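Fuculose-1-phosphate aldolase (PDB 4XXF) belongs to the class II aldolase and adducin family, with an AraD-like alpha/beta fold, a zinc site and an assembly of four chains. Local coordinates at residues Leu6-Pro10 / Gln235-Phe239; Val15-Arg19 / Arg49-Asn53; Ile32-Phe38 / Phe197-Glu201; Ser120-Phe126 / Glu201-Gln207. One frame throughout, in Å; residues are numbered along the deposited sequence.

Interaction 1: residues Leu6-Pro10 / Gln235-Phe239; sequences LTKPP and QAGYF
An N-terminal arm packs here against the start of a late helix: residues 6-10, in the loop before helix 15-36, cross the first turns of helix 234-256. Leu-6 and Thr-7 have phi/psi of -86/-7 and -108/7; the chain then extends through Lys-8 (-137/155) into polyproline-like Pro-9 and Pro-10. The closest alpha carbons are those of Thr-7 and Phe-239, 4.9 Å apart, and 413 Å² is buried. Tyr-238, chi1 near 180° (t), is the centre of the contact. One face of its ring is covered by the Lys-8 to Pro-9 peptide, while Leu-6 O lies at its edge, 3.6 Å from Tyr-238 CD1. Pro-9 follows the ring to its tip, with Pro-9 CG 3.7 Å from Tyr-238 CE2 and Pro-9 CA 3.2 Å from Tyr-238 OH. Phe-239, also t, sets CE1 3.8 Å from Leu-6 CB. One hydrogen bond joins the segments, Gln-235 NE2 to Thr-7 OG1 (2.9 Å, 158°); the same hydroxyl is bonded to Ala-4 O. The result is a proline-containing arm held by backbone and proline packing on Tyr-238, an apolar touch on Phe-239 and one hydrogen bond. Phe-239 meets Phe-62 of a second subunit edge-to-face, whereas Pro-9 and Tyr-238 touch Thr-189, in the loop between strand 182-187 and helix 190-213.

Interaction 2: residues Val15-Arg19 / Arg49-Asn53; sequences VEAER and RDPEN
Pro-51 presses its ring against the first turns of helix 15-36: Pro-51 CG lies 3.9 Å from Arg-19 N and 4.0 Å from Arg-19 CB, and Pro-51 CB is 3.5 Å from Glu-18 CD. Val-15, one turn before Arg-19, adds an apolar touch, its CG1 3.7 Å from Glu-52 CB. The nearest alpha carbons, of Arg-19 and Pro-51, are 6.3 Å apart. Alongside this packing runs the charged part. Arg-19 is extended through chi1 and chi2 (both t) and bends at chi3 (m), which brings the edge of its guanidinium to two acids. Arg-19 NE donates to Asp-50 OD2 (2.8 Å), and Arg-19 NH2 donates both to Asp-50 OD1 (3.0 Å) and to Glu-52 OE1 (2.9 Å). A water joins Arg-19 NH1 (3.1 Å) to Glu-52 OE1 (2.6 Å). Asp-50, with chi1 t, is fixed further by Trp-58 NE1, which bonds to its OD2. Asp-50 OD1 also accepts from Glu-52 N (2.9 Å) and from Asn-53 N (Asn-53 N to Asp-50 OD1 3.2 Å). These two bonds define an Asx turn and Asx motif, which here shape the connection between antiparallel strands 45-49 and 56-59, tied to the helix by a surface salt-bridge network.

Interaction 3: residues Ile32-Phe38 / Phe197-Glu201; sequences IFANEGF and FIMLE
Three phenylalanines, Phe-33, Phe-38 and Phe-197, meet in a buried cluster in which both close ring pairs are oblique, neither stacked nor edge-to-face. The rings of Phe-33 and Phe-197 have centroids 4.7 Å apart and planes at 41°, with Phe-33 CZ over one face of Phe-197, 3.5 Å from Phe-197 CG. Phe-38 and Phe-197 stand at 5.4 Å and 47°, with Phe-38 CD2 3.8 Å from Phe-197 CD1. The backbone brings two rings of one segment to the same partner: helix 15-36 ends in a Schellman motif, Gly-37 taking positive phi (75/26), Phe-38 N bonding to Phe-33 O (2.9 Å) and Gly-37 N to Ala-34 O (3.0 Å). Phe-38 thus turns toward helix 190-213, with Phe-38 CA 8.5 Å from Glu-201 CA. With chi1 m, its ring reaches Ile-198 CG1 from CE2 (3.8 Å) and Glu-201 CG from CE1 (3.5 Å), meeting the aliphatic part of an acid whose carboxylate is bound to Ser-120, Tyr-122 and Gly-123. Ile-32 CG2 adds a looser contact with Ile-198 CD1 (4.2 Å). Phe-33 and Phe-197 also rest on Cys-116 and Ser-118 of strand 114-118, so the arrangement is a helix-sheet hydrophobic core of an alpha/beta domain, where an aromatic cluster joins the end of one helix to the middle of another.

Interaction 4: residues Ser120-Phe126 / Glu201-Gln207; sequences STYGKAF and EKQCQVQ
Two helices pack at a 56° crossing, the axes of 121-126 and 201-207 approaching to 7.8 Å, and a buried carboxylate from one meets the N-terminus of the other. Glu-201 (chi1 t, chi2 p) accepts from Tyr-122 N through OE2 (2.9 Å) and, through OE1, from Gly-123 N (2.8 Å) and Ser-120 OG (2.7 Å), so it binds amides of the first helical turn. A beta carbon on Gly-123 would lie tight against Glu-201 OE1. Lys-202 points away, yet its NZ bonds to Gln-205 OE1 (2.8 Å) and to Thr-121 of a second subunit. Cys-204 fits between Tyr-122 and Phe-126, its SG 3.9 Å from Gly-123 CA and 3.8 Å from Phe-126 CD2. Gln-205 lays its CG over the Tyr-122 ring face in a CH-pi contact, 3.5 Å from the centroid. Finally Gln-207, whose OE1 bonds to Ala-134 N, sets its CD 3.3 Å from Phe-126 CE1.

Interactions 3 and 4 are continuous, with centres 10 Å apart: they share Glu-201, whose aliphatic part serves one and whose carboxylate serves the other, and Phe-197 CZ lies 3.5 Å from Ser-120 OG. Both are close to metal, the side chains of Phe-197 and Ser-120 lying about 9 Å and 10 Å from a bound zinc; the zinc ligands are His-117, His-119 and His-181, so these contacts lie near the metal but supply none of its ligands. In interaction 1 the side chain of Phe-239 is about 13 Å from a zinc. Interaction 2 is peripheral: although it uses the same helix 15-36 as interaction 3, their centres are 26 Å apart.

Interaction 1: residues Leu6-Pro10 / Gln235-Phe239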
loop_
_atom_site.group_PDB
_atom_site.type_symbol
_atom_site.label_atom_id
_atom_site.label_comp_id
_atom_site.label_asym_id
_atom_site.label_seq_id
_atom_site.Cartn_x
_atom_site.Cartn_y
_atom_site.Cartn_z
ATOM N N LEU A 6 -25.235 -17.370 10.958
ATOM C CA LEU A 6 -24.112 -16.724 10.293
ATOM C C LEU A 6 -22.821 -16.833 11.099
ATOM O O LEU A 6 -21.760 -16.457 10.617
ATOM C CB LEU A 6 -24.436 -15.253 10.028
ATOM C CG LEU A 6 -25.616 -14.985 9.091
ATOM C CD1 LEU A 6 -25.948 -13.507 9.080
ATOM C CD2 LEU A 6 -25.310 -15.475 7.686
ATOM N N THR A 7 -22.911 -17.354 12.320
ATOM C CA THR A 7 -21.756 -17.403 13.212
ATOM C C THR A 7 -21.227 -18.818 13.363
ATOM O O THR A 7 -20.342 -19.077 14.176
ATOM C CB THR A 7 -22.092 -16.865 14.610
ATOM O OG1 THR A 7 -23.011 -17.754 15.258
ATOM C CG2 THR A 7 -22.708 -15.478 14.524
ATOM N N LYS A 8 -21.787 -19.733 12.580
ATOM C CA LYS A 8 -21.404 -21.139 12.624
ATOM C C LYS A 8 -21.292 -21.683 11.214
ATOM O O LYS A 8 -21.942 -21.170 10.306
ATOM C CB LYS A 8 -22.429 -21.967 13.408
ATOM C CG LYS A 8 -22.716 -21.498 14.827
ATOM C CD LYS A 8 -23.903 -22.262 15.411
ATOM C CE LYS A 8 -24.440 -21.589 16.665
ATOM N NZ LYS A 8 -25.779 -22.111 17.066
ATOM N N PRO A 9 -20.483 -22.735 11.022
ATOM C CA PRO A 9 -20.395 -23.377 9.708
ATOM C C PRO A 9 -21.736 -23.976 9.294
ATOM O O PRO A 9 -22.585 -24.225 10.153
ATOM C CB PRO A 9 -19.351 -24.485 9.919
ATOM C CG PRO A 9 -18.606 -24.097 11.144
ATOM C CD PRO A 9 -19.569 -23.347 12.005
ATOM N N PRO A 10 -21.934 -24.217 7.991
ATOM C CA PRO A 10 -23.154 -24.922 7.577
ATOM C C PRO A 10 -23.190 -26.360 8.101
ATOM O O PRO A 10 -22.155 -26.895 8.491
ATOM C CB PRO A 10 -23.073 -24.900 6.048
ATOM C CG PRO A 10 -21.622 -24.735 5.750
ATOM C CD PRO A 10 -21.067 -23.882 6.849
ATOM N N GLN A 235 -17.568 -18.075 18.133
ATOM C CA GLN A 235 -18.633 -17.679 17.212
ATOM C C GLN A 235 -18.417 -16.260 16.687
ATOM O O GLN A 235 -18.660 -15.982 15.513
ATOM C CB GLN A 235 -20.004 -17.785 17.874
ATOM C CG GLN A 235 -20.511 -19.204 18.001
ATOM C CD GLN A 235 -21.858 -19.263 18.683
ATOM O OE1 GLN A 235 -21.948 -19.541 19.879
ATOM N NE2 GLN A 235 -22.916 -18.989 17.929
ATOM N N ALA A 236 -17.970 -15.356 17.554
ATOM C CA ALA A 236 -17.640 -14.004 17.104
ATOM C C ALA A 236 -16.500 -14.015 16.094
ATOM O O ALA A 236 -16.516 -13.256 15.127
ATOM C CB ALA A 236 -17.283 -13.111 18.284
ATOM N N GLY A 237 -15.520 -14.887 16.309
ATOM C CA GLY A 237 -14.432 -15.033 15.358
ATOM C C GLY A 237 -14.915 -15.481 13.998
ATOM O O GLY A 237 -14.517 -14.932 12.971
ATOM N N TYR A 238 -15.799 -16.478 14.000
ATOM C CA TYR A 238 -16.388 -16.969 12.764
ATOM C C TYR A 238 -17.040 -15.814 11.994
ATOM O O TYR A 238 -16.817 -15.622 10.796
ATOM C CB TYR A 238 -17.417 -18.077 13.061
ATOM C CG TYR A 238 -17.796 -18.860 11.829
ATOM C CD1 TYR A 238 -18.788 -18.412 10.965
ATOM C CD2 TYR A 238 -17.113 -20.015 11.502
ATOM C CE1 TYR A 238 -19.103 -19.117 9.812
ATOM C CE2 TYR A 238 -17.413 -20.721 10.361
ATOM C CZ TYR A 238 -18.400 -20.270 9.519
ATOM O OH TYR A 238 -18.662 -20.997 8.380
ATOM N N PHE A 239 -17.842 -15.027 12.696
ATOM C CA PHE A 239 -18.563 -13.933 12.054
ATOM C C PHE A 239 -17.612 -12.820 11.589
ATOM O O PHE A 239 -17.767 -12.258 10.493
ATOM C CB PHE A 239 -19.616 -13.382 13.020
ATOM C CG PHE A 239 -20.618 -12.469 12.378
ATOM C CD1 PHE A 239 -21.503 -12.950 11.427
ATOM C CD2 PHE A 239 -20.707 -11.140 12.754
ATOM C CE1 PHE A 239 -22.441 -12.109 10.841
ATOM C CE2 PHE A 239 -21.645 -10.297 12.171
ATOM C CZ PHE A 239 -22.512 -10.791 11.219
#

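Interaction 2: residues Val15-Arg19 / Arg49-Asn53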
loop_
_atom_site.group_PDB
_atom_site.type_symbol
_atom_site.label_atom_id
_atom_site.label_comp_id
_atom_site.label_asym_id
_atom_site.label_seq_id
_atom_site.Cartn_x
_atom_site.Cartn_y
_atom_site.Cartn_z
ATOM N N VAL A 15 -19.515 -37.022 5.982
ATOM C CA VAL A 15 -18.119 -36.697 6.259
ATOM C C VAL A 15 -17.406 -36.260 4.972
ATOM O O VAL A 15 -16.575 -35.350 4.996
ATOM C CB VAL A 15 -17.382 -37.900 6.906
ATOM C CG1 VAL A 15 -15.890 -37.617 7.019
ATOM C CG2 VAL A 15 -17.958 -38.189 8.270
ATOM N N GLU A 16 -17.746 -36.886 3.849
ATOM C CA GLU A 16 -17.202 -36.490 2.557
ATOM C C GLU A 16 -17.585 -35.053 2.204
ATOM O O GLU A 16 -16.764 -34.294 1.688
ATOM C CB GLU A 16 -17.674 -37.431 1.440
ATOM C CG GLU A 16 -17.150 -38.870 1.526
ATOM C CD GLU A 16 -17.708 -39.784 0.429
ATOM O OE1 GLU A 16 -18.628 -39.365 -0.315
ATOM O OE2 GLU A 16 -17.232 -40.938 0.322
ATOM N N ALA A 17 -18.831 -34.676 2.475
ATOM C CA ALA A 17 -19.278 -33.308 2.222
ATOM C C ALA A 17 -18.533 -32.313 3.108
ATOM O O ALA A 17 -18.145 -31.226 2.661
ATOM C CB ALA A 17 -20.777 -33.180 2.437
ATOM N N GLU A 18 -18.347 -32.679 4.373
ATOM C CA GLU A 18 -17.604 -31.837 5.293
ATOM C C GLU A 18 -16.162 -31.659 4.816
ATOM O O GLU A 18 -15.641 -30.539 4.838
ATOM C CB GLU A 18 -17.631 -32.413 6.712
ATOM C CG GLU A 18 -16.926 -31.491 7.699
ATOM C CD GLU A 18 -17.048 -31.938 9.146
ATOM O OE1 GLU A 18 -17.641 -33.003 9.413
ATOM O OE2 GLU A 18 -16.539 -31.202 10.022
ATOM N N ARG A 19 -15.514 -32.749 4.406
ATOM C CA ARG A 19 -14.137 -32.668 3.948
ATOM C C ARG A 19 -14.032 -31.746 2.739
ATOM O O ARG A 19 -13.108 -30.935 2.651
ATOM C CB ARG A 19 -13.607 -34.061 3.609
ATOM C CG ARG A 19 -12.150 -34.058 3.172
ATOM C CD ARG A 19 -11.686 -35.458 2.831
ATOM N NE ARG A 19 -11.560 -36.287 4.029
ATOM C CZ ARG A 19 -12.281 -37.374 4.275
ATOM N NH1 ARG A 19 -13.191 -37.802 3.404
ATOM N NH2 ARG A 19 -12.085 -38.038 5.402
ATOM N N ARG A 49 -7.672 -29.955 10.555
ATOM C CA ARG A 49 -7.814 -31.353 10.926
ATOM C C ARG A 49 -8.827 -32.033 10.019
ATOM O O ARG A 49 -9.906 -31.490 9.765
ATOM C CB ARG A 49 -8.261 -31.446 12.375
ATOM C CG ARG A 49 -8.068 -32.793 13.016
ATOM C CD ARG A 49 -8.723 -32.793 14.362
ATOM N NE ARG A 49 -8.168 -31.836 15.330
ATOM C CZ ARG A 49 -7.125 -32.085 16.126
ATOM N NH1 ARG A 49 -6.460 -33.227 16.019
ATOM N NH2 ARG A 49 -6.731 -31.196 17.022
ATOM N N ASP A 50 -8.493 -33.221 9.523
ATOM C CA ASP A 50 -9.455 -33.986 8.732
ATOM C C ASP A 50 -10.657 -34.367 9.584
ATOM O O ASP A 50 -10.498 -34.713 10.753
ATOM C CB ASP A 50 -8.808 -35.247 8.150
ATOM C CG ASP A 50 -9.719 -35.966 7.186
ATOM O OD1 ASP A 50 -10.388 -36.932 7.607
ATOM O OD2 ASP A 50 -9.774 -35.542 6.009
ATOM N N PRO A 51 -11.869 -34.308 9.005
ATOM C CA PRO A 51 -13.060 -34.573 9.823
ATOM C C PRO A 51 -13.312 -36.042 10.116
ATOM O O PRO A 51 -14.180 -36.347 10.938
ATOM C CB PRO A 51 -14.201 -33.999 8.972
ATOM C CG PRO A 51 -13.676 -34.017 7.569
ATOM C CD PRO A 51 -12.212 -33.731 7.691
ATOM N N GLU A 52 -12.589 -36.942 9.462
ATOM C CA GLU A 52 -12.798 -38.367 9.705
ATOM C C GLU A 52 -11.731 -38.938 10.633
ATOM O O GLU A 52 -12.040 -39.706 11.544
ATOM C CB GLU A 52 -12.820 -39.133 8.385
ATOM C CG GLU A 52 -13.126 -40.606 8.529
ATOM C CD GLU A 52 -13.454 -41.256 7.205
ATOM O OE1 GLU A 52 -13.015 -40.733 6.159
ATOM O OE2 GLU A 52 -14.156 -42.292 7.215
ATOM N N ASN A 53 -10.479 -38.558 10.398
ATOM C CA ASN A 53 -9.365 -39.014 11.220
ATOM C C ASN A 53 -8.696 -37.816 11.875
ATOM O O ASN A 53 -8.084 -37.002 11.196
ATOM C CB ASN A 53 -8.358 -39.806 10.377
ATOM C CG ASN A 53 -7.290 -40.496 11.217
ATOM O OD1 ASN A 53 -6.852 -39.983 12.249
ATOM N ND2 ASN A 53 -6.864 -41.671 10.769
HETATM O O HOH W 1 -14.497 -40.502 4.025
#

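Interaction 3: residues Ile32-Phe38 / Phe197-Glu201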
loop_
_atom_site.group_PDB
_atom_site.type_symbol
_atom_site.label_atom_id
_atom_site.label_comp_id
_atom_site.label_asym_id
_atom_site.label_seq_id
_atom_site.Cartn_x
_atom_site.Cartn_y
_atom_site.Cartn_z
ATOM N N ILE A 32 -6.815 -15.662 1.037
ATOM C CA ILE A 32 -6.960 -14.424 1.797
ATOM C C ILE A 32 -5.595 -13.952 2.291
ATOM O O ILE A 32 -5.264 -12.764 2.197
ATOM C CB ILE A 32 -7.932 -14.596 2.999
ATOM C CG1 ILE A 32 -9.377 -14.676 2.513
ATOM C CG2 ILE A 32 -7.738 -13.475 4.030
ATOM C CD1 ILE A 32 -10.329 -15.318 3.513
ATOM N N PHE A 33 -4.795 -14.866 2.828
ATOM C CA PHE A 33 -3.449 -14.492 3.287
ATOM C C PHE A 33 -2.633 -13.873 2.155
ATOM O O PHE A 33 -1.983 -12.849 2.360
ATOM C CB PHE A 33 -2.722 -15.702 3.888
ATOM C CG PHE A 33 -3.014 -15.924 5.354
ATOM C CD1 PHE A 33 -4.318 -15.892 5.836
ATOM C CD2 PHE A 33 -1.987 -16.164 6.251
ATOM C CE1 PHE A 33 -4.599 -16.103 7.199
ATOM C CE2 PHE A 33 -2.248 -16.367 7.602
ATOM C CZ PHE A 33 -3.563 -16.350 8.082
ATOM N N ALA A 34 -2.709 -14.435 0.957
ATOM C CA ALA A 34 -2.010 -13.829 -0.179
ATOM C C ALA A 34 -2.602 -12.474 -0.524
ATOM O O ALA A 34 -1.860 -11.525 -0.806
ATOM C CB ALA A 34 -2.050 -14.729 -1.384
ATOM N N ASN A 35 -3.926 -12.354 -0.504
ATOM C CA ASN A 35 -4.569 -11.101 -0.887
ATOM C C ASN A 35 -4.272 -9.971 0.097
ATOM O O ASN A 35 -4.199 -8.805 -0.296
ATOM C CB ASN A 35 -6.079 -11.320 -1.020
ATOM C CG ASN A 35 -6.765 -10.190 -1.724
ATOM O OD1 ASN A 35 -6.531 -9.956 -2.918
ATOM N ND2 ASN A 35 -7.640 -9.501 -1.010
ATOM N N GLU A 36 -4.106 -10.327 1.371
ATOM C CA GLU A 36 -3.734 -9.369 2.417
ATOM C C GLU A 36 -2.234 -9.080 2.437
ATOM O O GLU A 36 -1.781 -8.177 3.149
ATOM C CB GLU A 36 -4.164 -9.889 3.794
ATOM C CG GLU A 36 -5.672 -10.052 3.962
ATOM C CD GLU A 36 -6.431 -8.743 3.944
ATOM O OE1 GLU A 36 -5.906 -7.717 4.436
ATOM O OE2 GLU A 36 -7.575 -8.725 3.445
ATOM N N GLY A 37 -1.458 -9.854 1.684
ATOM C CA GLY A 37 -0.010 -9.707 1.692
ATOM C C GLY A 37 0.673 -10.258 2.928
ATOM O O GLY A 37 1.777 -9.819 3.265
ATOM N N PHE A 38 0.049 -11.233 3.589
ATOM C CA PHE A 38 0.577 -11.798 4.826
ATOM C C PHE A 38 1.700 -12.790 4.586
ATOM O O PHE A 38 2.362 -13.217 5.534
ATOM C CB PHE A 38 -0.514 -12.531 5.617
ATOM C CG PHE A 38 -1.589 -11.645 6.187
ATOM C CD1 PHE A 38 -1.442 -10.266 6.300
ATOM C CD2 PHE A 38 -2.761 -12.225 6.637
ATOM C CE1 PHE A 38 -2.474 -9.489 6.846
ATOM C CE2 PHE A 38 -3.781 -11.463 7.171
ATOM C CZ PHE A 38 -3.639 -10.100 7.276
ATOM N N PHE A 197 -5.962 -14.080 13.067
ATOM C CA PHE A 197 -4.717 -13.679 12.419
ATOM C C PHE A 197 -4.848 -12.285 11.802
ATOM O O PHE A 197 -3.974 -11.435 11.987
ATOM C CB PHE A 197 -4.280 -14.696 11.355
ATOM C CG PHE A 197 -2.830 -14.574 10.994
ATOM C CD1 PHE A 197 -2.399 -13.578 10.127
ATOM C CD2 PHE A 197 -1.888 -15.420 11.543
ATOM C CE1 PHE A 197 -1.056 -13.430 9.821
ATOM C CE2 PHE A 197 -0.549 -15.287 11.212
ATOM C CZ PHE A 197 -0.137 -14.289 10.357
ATOM N N ILE A 198 -5.927 -12.044 11.062
ATOM C CA ILE A 198 -6.163 -10.732 10.460
ATOM C C ILE A 198 -6.191 -9.643 11.534
ATOM O O ILE A 198 -5.586 -8.569 11.380
ATOM C CB ILE A 198 -7.488 -10.716 9.665
ATOM C CG1 ILE A 198 -7.355 -11.566 8.402
ATOM C CG2 ILE A 198 -7.881 -9.299 9.279
ATOM C CD1 ILE A 198 -8.710 -11.904 7.757
ATOM N N MET A 199 -6.903 -9.908 12.625
ATOM C CA MET A 199 -7.039 -8.909 13.676
ATOM C C MET A 199 -5.735 -8.685 14.419
ATOM O O MET A 199 -5.439 -7.556 14.820
ATOM C CB MET A 199 -8.160 -9.299 14.643
ATOM C CG MET A 199 -9.530 -9.289 13.963
ATOM S SD MET A 199 -10.868 -9.773 15.077
ATOM C CE MET A 199 -11.055 -8.276 16.050
ATOM N N LEU A 200 -4.955 -9.742 14.619
ATOM C CA LEU A 200 -3.695 -9.602 15.352
ATOM C C LEU A 200 -2.657 -8.875 14.502
ATOM O O LEU A 200 -1.957 -7.998 15.007
ATOM C CB LEU A 200 -3.170 -10.974 15.799
ATOM C CG LEU A 200 -1.935 -10.989 16.700
ATOM C CD1 LEU A 200 -2.166 -10.147 17.944
ATOM C CD2 LEU A 200 -1.629 -12.419 17.072
ATOM N N GLU A 201 -2.574 -9.211 13.217
ATOM C CA GLU A 201 -1.677 -8.497 12.314
ATOM C C GLU A 201 -2.025 -7.011 12.275
ATOM O O GLU A 201 -1.138 -6.153 12.346
ATOM C CB GLU A 201 -1.730 -9.107 10.908
ATOM C CG GLU A 201 -0.933 -8.347 9.815
ATOM C CD GLU A 201 0.575 -8.420 9.944
ATOM O OE1 GLU A 201 1.090 -9.129 10.843
ATOM O OE2 GLU A 201 1.239 -7.775 9.104
#

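Interaction 4: residues Ser120-Phe126 / Glu201-Gln207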
loop_
_atom_site.group_PDB
_atom_site.type_symbol
_atom_site.label_atom_id
_atom_site.label_comp_id
_atom_site.label_asym_id
_atom_site.label_seq_id
_atom_site.Cartn_x
_atom_site.Cartn_y
_atom_site.Cartn_z
ATOM N N SER A 120 4.086 -12.484 8.418
ATOM C CA SER A 120 3.489 -11.219 8.014
ATOM C C SER A 120 4.293 -10.054 8.561
ATOM O O SER A 120 4.902 -10.150 9.627
ATOM C CB SER A 120 2.035 -11.148 8.479
ATOM O OG SER A 120 1.928 -11.455 9.872
ATOM N N THR A 121 4.299 -8.961 7.807
ATOM C CA THR A 121 5.198 -7.839 8.037
ATOM C C THR A 121 5.094 -7.226 9.423
ATOM O O THR A 121 6.103 -7.074 10.105
ATOM C CB THR A 121 4.927 -6.747 7.008
ATOM O OG1 THR A 121 5.131 -7.275 5.690
ATOM C CG2 THR A 121 5.882 -5.588 7.197
ATOM N N TYR A 122 3.882 -6.889 9.846
ATOM C CA TYR A 122 3.722 -6.144 11.083
ATOM C C TYR A 122 3.858 -7.052 12.295
ATOM O O TYR A 122 4.434 -6.656 13.301
ATOM C CB TYR A 122 2.383 -5.387 11.087
ATOM C CG TYR A 122 2.316 -4.399 9.943
ATOM C CD1 TYR A 122 3.225 -3.344 9.868
ATOM C CD2 TYR A 122 1.393 -4.543 8.919
ATOM C CE1 TYR A 122 3.206 -2.450 8.811
ATOM C CE2 TYR A 122 1.365 -3.654 7.848
ATOM C CZ TYR A 122 2.284 -2.607 7.804
ATOM O OH TYR A 122 2.266 -1.703 6.765
ATOM N N GLY A 123 3.338 -8.271 12.212
ATOM C CA GLY A 123 3.525 -9.228 13.295
ATOM C C GLY A 123 4.992 -9.541 13.497
ATOM O O GLY A 123 5.465 -9.649 14.629
ATOM N N LYS A 124 5.710 -9.702 12.398
ATOM C CA LYS A 124 7.135 -9.947 12.455
ATOM C C LYS A 124 7.876 -8.766 13.097
ATOM O O LYS A 124 8.667 -8.945 14.034
ATOM C CB LYS A 124 7.646 -10.237 11.039
ATOM C CG LYS A 124 9.129 -10.364 10.926
ATOM C CD LYS A 124 9.553 -11.038 9.619
ATOM C CE LYS A 124 8.912 -10.417 8.403
ATOM N NZ LYS A 124 9.477 -11.046 7.172
ATOM N N ALA A 125 7.614 -7.552 12.627
ATOM C CA ALA A 125 8.273 -6.379 13.183
ATOM C C ALA A 125 7.936 -6.199 14.657
ATOM O O ALA A 125 8.809 -5.928 15.481
ATOM C CB ALA A 125 7.896 -5.120 12.397
ATOM N N PHE A 126 6.665 -6.351 15.008
ATOM C CA PHE A 126 6.304 -6.188 16.407
ATOM C C PHE A 126 6.934 -7.270 17.286
ATOM O O PHE A 126 7.364 -7.004 18.410
ATOM C CB PHE A 126 4.783 -6.169 16.589
ATOM C CG PHE A 126 4.383 -5.911 18.009
ATOM C CD1 PHE A 126 4.622 -4.667 18.572
ATOM C CD2 PHE A 126 3.859 -6.920 18.811
ATOM C CE1 PHE A 126 4.308 -4.410 19.892
ATOM C CE2 PHE A 126 3.529 -6.672 20.141
ATOM C CZ PHE A 126 3.766 -5.418 20.683
ATOM N N GLU A 201 -2.574 -9.211 13.217
ATOM C CA GLU A 201 -1.677 -8.497 12.314
ATOM C C GLU A 201 -2.025 -7.011 12.275
ATOM O O GLU A 201 -1.138 -6.153 12.346
ATOM C CB GLU A 201 -1.730 -9.107 10.908
ATOM C CG GLU A 201 -0.933 -8.347 9.815
ATOM C CD GLU A 201 0.575 -8.420 9.944
ATOM O OE1 GLU A 201 1.090 -9.129 10.843
ATOM O OE2 GLU A 201 1.239 -7.775 9.104
ATOM N N LYS A 202 -3.319 -6.705 12.206
ATOM C CA LYS A 202 -3.751 -5.309 12.208
ATOM C C LYS A 202 -3.384 -4.606 13.509
ATOM O O LYS A 202 -2.888 -3.470 13.479
ATOM C CB LYS A 202 -5.259 -5.210 11.964
ATOM C CG LYS A 202 -5.802 -3.772 11.942
ATOM C CD LYS A 202 -5.140 -2.872 10.906
ATOM C CE LYS A 202 -5.396 -3.344 9.478
ATOM N NZ LYS A 202 -4.762 -2.435 8.478
ATOM N N GLN A 203 -3.594 -5.244 14.662
ATOM C CA GLN A 203 -3.271 -4.554 15.896
ATOM C C GLN A 203 -1.755 -4.387 16.059
ATOM O O GLN A 203 -1.311 -3.393 16.633
ATOM C CB GLN A 203 -3.873 -5.262 17.107
ATOM C CG GLN A 203 -3.684 -4.459 18.399
ATOM C CD GLN A 203 -4.299 -3.068 18.367
ATOM O OE1 GLN A 203 -5.314 -2.833 17.723
ATOM N NE2 GLN A 203 -3.685 -2.144 19.084
ATOM N N CYS A 204 -0.956 -5.329 15.552
ATOM C CA CYS A 204 0.491 -5.121 15.559
ATOM C C CYS A 204 0.860 -3.896 14.717
ATOM O O CYS A 204 1.696 -3.093 15.124
ATOM C CB CYS A 204 1.219 -6.354 15.033
ATOM S SG CYS A 204 1.235 -7.759 16.155
ATOM N N GLN A 205 0.226 -3.756 13.555
ATOM C CA GLN A 205 0.420 -2.588 12.711
ATOM C C GLN A 205 0.068 -1.305 13.451
ATOM O O GLN A 205 0.814 -0.319 13.411
ATOM C CB GLN A 205 -0.425 -2.716 11.446
ATOM C CG GLN A 205 -0.221 -1.578 10.445
ATOM C CD GLN A 205 -1.176 -1.668 9.283
ATOM O OE1 GLN A 205 -2.055 -2.538 9.248
ATOM N NE2 GLN A 205 -1.002 -0.783 8.304
ATOM N N VAL A 206 -1.075 -1.330 14.128
ATOM C CA VAL A 206 -1.560 -0.193 14.895
ATOM C C VAL A 206 -0.585 0.165 16.023
ATOM O O VAL A 206 -0.266 1.340 16.222
ATOM C CB VAL A 206 -2.968 -0.490 15.462
ATOM C CG1 VAL A 206 -3.324 0.476 16.567
ATOM C CG2 VAL A 206 -4.005 -0.449 14.333
ATOM N N GLN A 207 -0.092 -0.831 16.747
ATOM C CA GLN A 207 0.826 -0.545 17.840
ATOM C C GLN A 207 2.144 0.039 17.322
ATOM O O GLN A 207 2.683 0.958 17.935
ATOM C CB GLN A 207 1.107 -1.791 18.692
ATOM C CG GLN A 207 2.086 -1.477 19.845
ATOM C CD GLN A 207 1.969 -2.383 21.050
ATOM O OE1 GLN A 207 1.129 -3.292 21.110
ATOM N NE2 GLN A 207 2.835 -2.143 22.020
#